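Long-range contact in anastral spindle 2, SAS 4 (Drosophila melanogaster, PDB 4BY2), which probably acts as a molecular adaptor in centriole assembly, here as an engineered fusion of the Ana2 proline-rich motif to the Sas-4 TCP domain: residues Arg15-Ala23 and Leu135-Glu143. Residues are numbered along the deposited sequence; the frame is centred on the assembly and turned at random.
Sequences RLAPRPSAA and LEFPNGQTE
F137 holds its CG anti to the carbonyl carbon (chi1 -66°), and this brings the ring under P20. E143 also has CG anti to the carbonyl carbon, and its chain runs extended beyond CG to bring the carboxylate to S21. P20 CB lies over one face of the F137 ring, 3.8 Å from the centroid and 6° off the normal. This is a CH-pi contact. P20 CD also touches the ring atom F137 CE1 at 3.7 Å. The next residue, S21, makes a polar contact. The backbone N of S21 donates to E143 OE2 at 2.8 Å. The bond is nearly straight (176°) and uses the syn lone pair of the carboxylate. Q141 NE2 adds a weak bond to the same E143 OE2, also 2.8 Å long. E143 OE1 forms a salt bridge with R145, which probably helps keep the carboxylate charged.

Residues 15-23 belong to the Ana2 part of the fusion and run in extended loop form. Residues 135-143 belong to the Sas-4 TCP domain, where strands 133-136 and 142-145 form an antiparallel beta hairpin. A type I turn from F137 to G140 closes it, with a G1 beta bulge at G140. N139 OD1 accepts from Q141 N, just past the turn, which makes an Asx turn. With an alanine at F137, P20 would probably lose its aromatic face and a gap would open beneath the proline. Two residues before P20, P18 CG meets L135 CD2 at 3.6 Å, an apolar contact. Y118 of strand 113-118 also touches P18, and I153 of strand 151-154 touches S21, Q141 and E143.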
loop_
_atom_site.group_PDB
_atom_site.type_symbol
_atom_site.label_atom_id
_atom_site.label_comp_id
_atom_site.label_asym_id
_atom_site.label_seq_id
_atom_site.Cartn_x
_atom_site.Cartn_y
_atom_site.Cartn_z
ATOM N N ARG A 15 13.740 0.945 -4.405
ATOM C CA ARG A 15 12.651 1.888 -4.677
ATOM C C ARG A 15 12.784 3.121 -3.780
ATOM O O ARG A 15 13.394 3.044 -2.710
ATOM C CB ARG A 15 11.289 1.226 -4.400
ATOM C CG ARG A 15 10.873 0.140 -5.378
ATOM C CD ARG A 15 9.590 -0.507 -4.893
ATOM N NE ARG A 15 9.071 -1.511 -5.822
ATOM C CZ ARG A 15 7.954 -2.204 -5.628
ATOM N NH1 ARG A 15 7.226 -2.012 -4.533
ATOM N NH2 ARG A 15 7.554 -3.094 -6.525
ATOM N N LEU A 16 12.189 4.249 -4.205
ATOM C CA LEU A 16 12.178 5.483 -3.417
ATOM C C LEU A 16 11.049 5.388 -2.387
ATOM O O LEU A 16 9.895 5.144 -2.760
ATOM C CB LEU A 16 12.013 6.726 -4.315
ATOM C CG LEU A 16 13.232 7.109 -5.163
ATOM C CD1 LEU A 16 12.811 7.778 -6.461
ATOM C CD2 LEU A 16 14.202 7.987 -4.380
ATOM N N ALA A 17 11.401 5.523 -1.089
ATOM C CA ALA A 17 10.481 5.419 0.050
ATOM C C ALA A 17 9.333 6.429 0.014
ATOM O O ALA A 17 9.585 7.628 -0.112
ATOM C CB ALA A 17 11.240 5.525 1.365
ATOM N N PRO A 18 8.065 5.962 0.114
ATOM C CA PRO A 18 6.935 6.900 0.073
ATOM C C PRO A 18 6.703 7.660 1.378
ATOM O O PRO A 18 7.240 7.309 2.432
ATOM C CB PRO A 18 5.751 5.998 -0.276
ATOM C CG PRO A 18 6.108 4.695 0.314
ATOM C CD PRO A 18 7.596 4.567 0.243
ATOM N N ARG A 19 5.870 8.696 1.287
ATOM C CA ARG A 19 5.476 9.581 2.376
ATOM C C ARG A 19 3.971 9.368 2.634
ATOM O O ARG A 19 3.216 9.265 1.662
ATOM C CB ARG A 19 5.742 11.034 1.938
ATOM C CG ARG A 19 5.806 12.058 3.060
ATOM C CD ARG A 19 5.055 13.332 2.705
ATOM N NE ARG A 19 5.696 14.087 1.626
ATOM C CZ ARG A 19 6.427 15.184 1.804
ATOM N NH1 ARG A 19 6.614 15.675 3.023
ATOM N NH2 ARG A 19 6.968 15.803 0.764
ATOM N N PRO A 20 3.498 9.286 3.906
ATOM C CA PRO A 20 2.049 9.112 4.134
ATOM C C PRO A 20 1.240 10.343 3.735
ATOM O O PRO A 20 1.762 11.462 3.768
ATOM C CB PRO A 20 1.958 8.845 5.636
ATOM C CG PRO A 20 3.146 9.507 6.204
ATOM C CD PRO A 20 4.233 9.368 5.185
ATOM N N SER A 21 -0.027 10.132 3.339
ATOM C CA SER A 21 -0.941 11.204 2.934
ATOM C C SER A 21 -1.343 12.046 4.143
ATOM O O SER A 21 -1.644 11.494 5.207
ATOM C CB SER A 21 -2.173 10.636 2.237
ATOM O OG SER A 21 -2.959 11.670 1.668
ATOM N N ALA A 22 -1.314 13.387 3.971
ATOM C CA ALA A 22 -1.624 14.403 4.984
ATOM C C ALA A 22 -2.902 14.127 5.781
ATOM O O ALA A 22 -3.906 13.684 5.212
ATOM C CB ALA A 22 -1.693 15.778 4.340
ATOM N N ALA A 23 -2.846 14.396 7.105
ATOM C CA ALA A 23 -3.937 14.201 8.071
ATOM C C ALA A 23 -5.215 15.016 7.770
ATOM O O ALA A 23 -6.280 14.683 8.297
ATOM C CB ALA A 23 -3.441 14.493 9.481
ATOM N N LEU A 135 -0.224 0.257 1.258
ATOM C CA LEU A 135 0.892 0.849 1.992
ATOM C C LEU A 135 0.632 0.735 3.490
ATOM O O LEU A 135 -0.462 1.063 3.934
ATOM C CB LEU A 135 1.069 2.318 1.608
ATOM C CG LEU A 135 1.951 2.595 0.405
ATOM C CD1 LEU A 135 1.762 4.022 -0.081
ATOM C CD2 LEU A 135 3.421 2.338 0.732
ATOM N N GLU A 136 1.616 0.256 4.265
ATOM C CA GLU A 136 1.479 0.089 5.715
ATOM C C GLU A 136 2.568 0.884 6.436
ATOM O O GLU A 136 3.744 0.518 6.377
ATOM C CB GLU A 136 1.523 -1.404 6.116
ATOM C CG GLU A 136 0.381 -2.242 5.562
ATOM C CD GLU A 136 0.798 -3.563 4.945
ATOM O OE1 GLU A 136 1.282 -3.559 3.789
ATOM O OE2 GLU A 136 0.621 -4.609 5.611
ATOM N N PHE A 137 2.168 1.979 7.101
ATOM C CA PHE A 137 3.063 2.872 7.838
ATOM C C PHE A 137 3.223 2.453 9.314
ATOM O O PHE A 137 2.317 1.803 9.841
ATOM C CB PHE A 137 2.610 4.336 7.678
ATOM C CG PHE A 137 2.751 4.841 6.260
ATOM C CD1 PHE A 137 3.978 5.290 5.783
ATOM C CD2 PHE A 137 1.666 4.837 5.392
ATOM C CE1 PHE A 137 4.114 5.734 4.462
ATOM C CE2 PHE A 137 1.802 5.284 4.072
ATOM C CZ PHE A 137 3.026 5.724 3.615
ATOM N N PRO A 138 4.357 2.784 9.995
ATOM C CA PRO A 138 4.550 2.329 11.393
ATOM C C PRO A 138 3.502 2.752 12.428
ATOM O O PRO A 138 3.384 2.084 13.456
ATOM C CB PRO A 138 5.927 2.888 11.766
ATOM C CG PRO A 138 6.606 3.139 10.484
ATOM C CD PRO A 138 5.547 3.512 9.507
ATOM N N ASN A 139 2.758 3.844 12.175
ATOM C CA ASN A 139 1.721 4.367 13.074
ATOM C C ASN A 139 0.360 3.677 12.926
ATOM O O ASN A 139 -0.584 4.023 13.637
ATOM C CB ASN A 139 1.580 5.888 12.902
ATOM C CG ASN A 139 1.138 6.355 11.529
ATOM O OD1 ASN A 139 1.173 5.622 10.531
ATOM N ND2 ASN A 139 0.730 7.610 11.447
ATOM N N GLY A 140 0.274 2.720 12.010
ATOM C CA GLY A 140 -0.950 1.985 11.727
ATOM C C GLY A 140 -1.708 2.499 10.519
ATOM O O GLY A 140 -2.744 1.927 10.165
ATOM N N GLN A 141 -1.208 3.581 9.871
ATOM C CA GLN A 141 -1.851 4.152 8.689
ATOM C C GLN A 141 -1.677 3.246 7.468
ATOM O O GLN A 141 -0.554 2.886 7.112
ATOM C CB GLN A 141 -1.379 5.588 8.404
ATOM C CG GLN A 141 -2.281 6.331 7.418
ATOM C CD GLN A 141 -1.812 7.730 7.122
ATOM O OE1 GLN A 141 -1.677 8.576 8.012
ATOM N NE2 GLN A 141 -1.614 8.023 5.846
ATOM N N THR A 142 -2.804 2.874 6.845
ATOM C CA THR A 142 -2.845 1.993 5.684
ATOM C C THR A 142 -3.496 2.701 4.487
ATOM O O THR A 142 -4.591 3.241 4.616
ATOM C CB THR A 142 -3.490 0.650 6.070
ATOM O OG1 THR A 142 -2.834 0.132 7.232
ATOM C CG2 THR A 142 -3.403 -0.379 4.966
ATOM N N GLU A 143 -2.812 2.704 3.332
ATOM C CA GLU A 143 -3.290 3.364 2.111
ATOM C C GLU A 143 -3.573 2.337 1.017
ATOM O O GLU A 143 -2.684 1.567 0.655
ATOM C CB GLU A 143 -2.293 4.432 1.624
ATOM C CG GLU A 143 -1.742 5.322 2.731
ATOM C CD GLU A 143 -1.011 6.588 2.324
ATOM O OE1 GLU A 143 -0.473 6.649 1.194
ATOM O OE2 GLU A 143 -0.948 7.514 3.163
#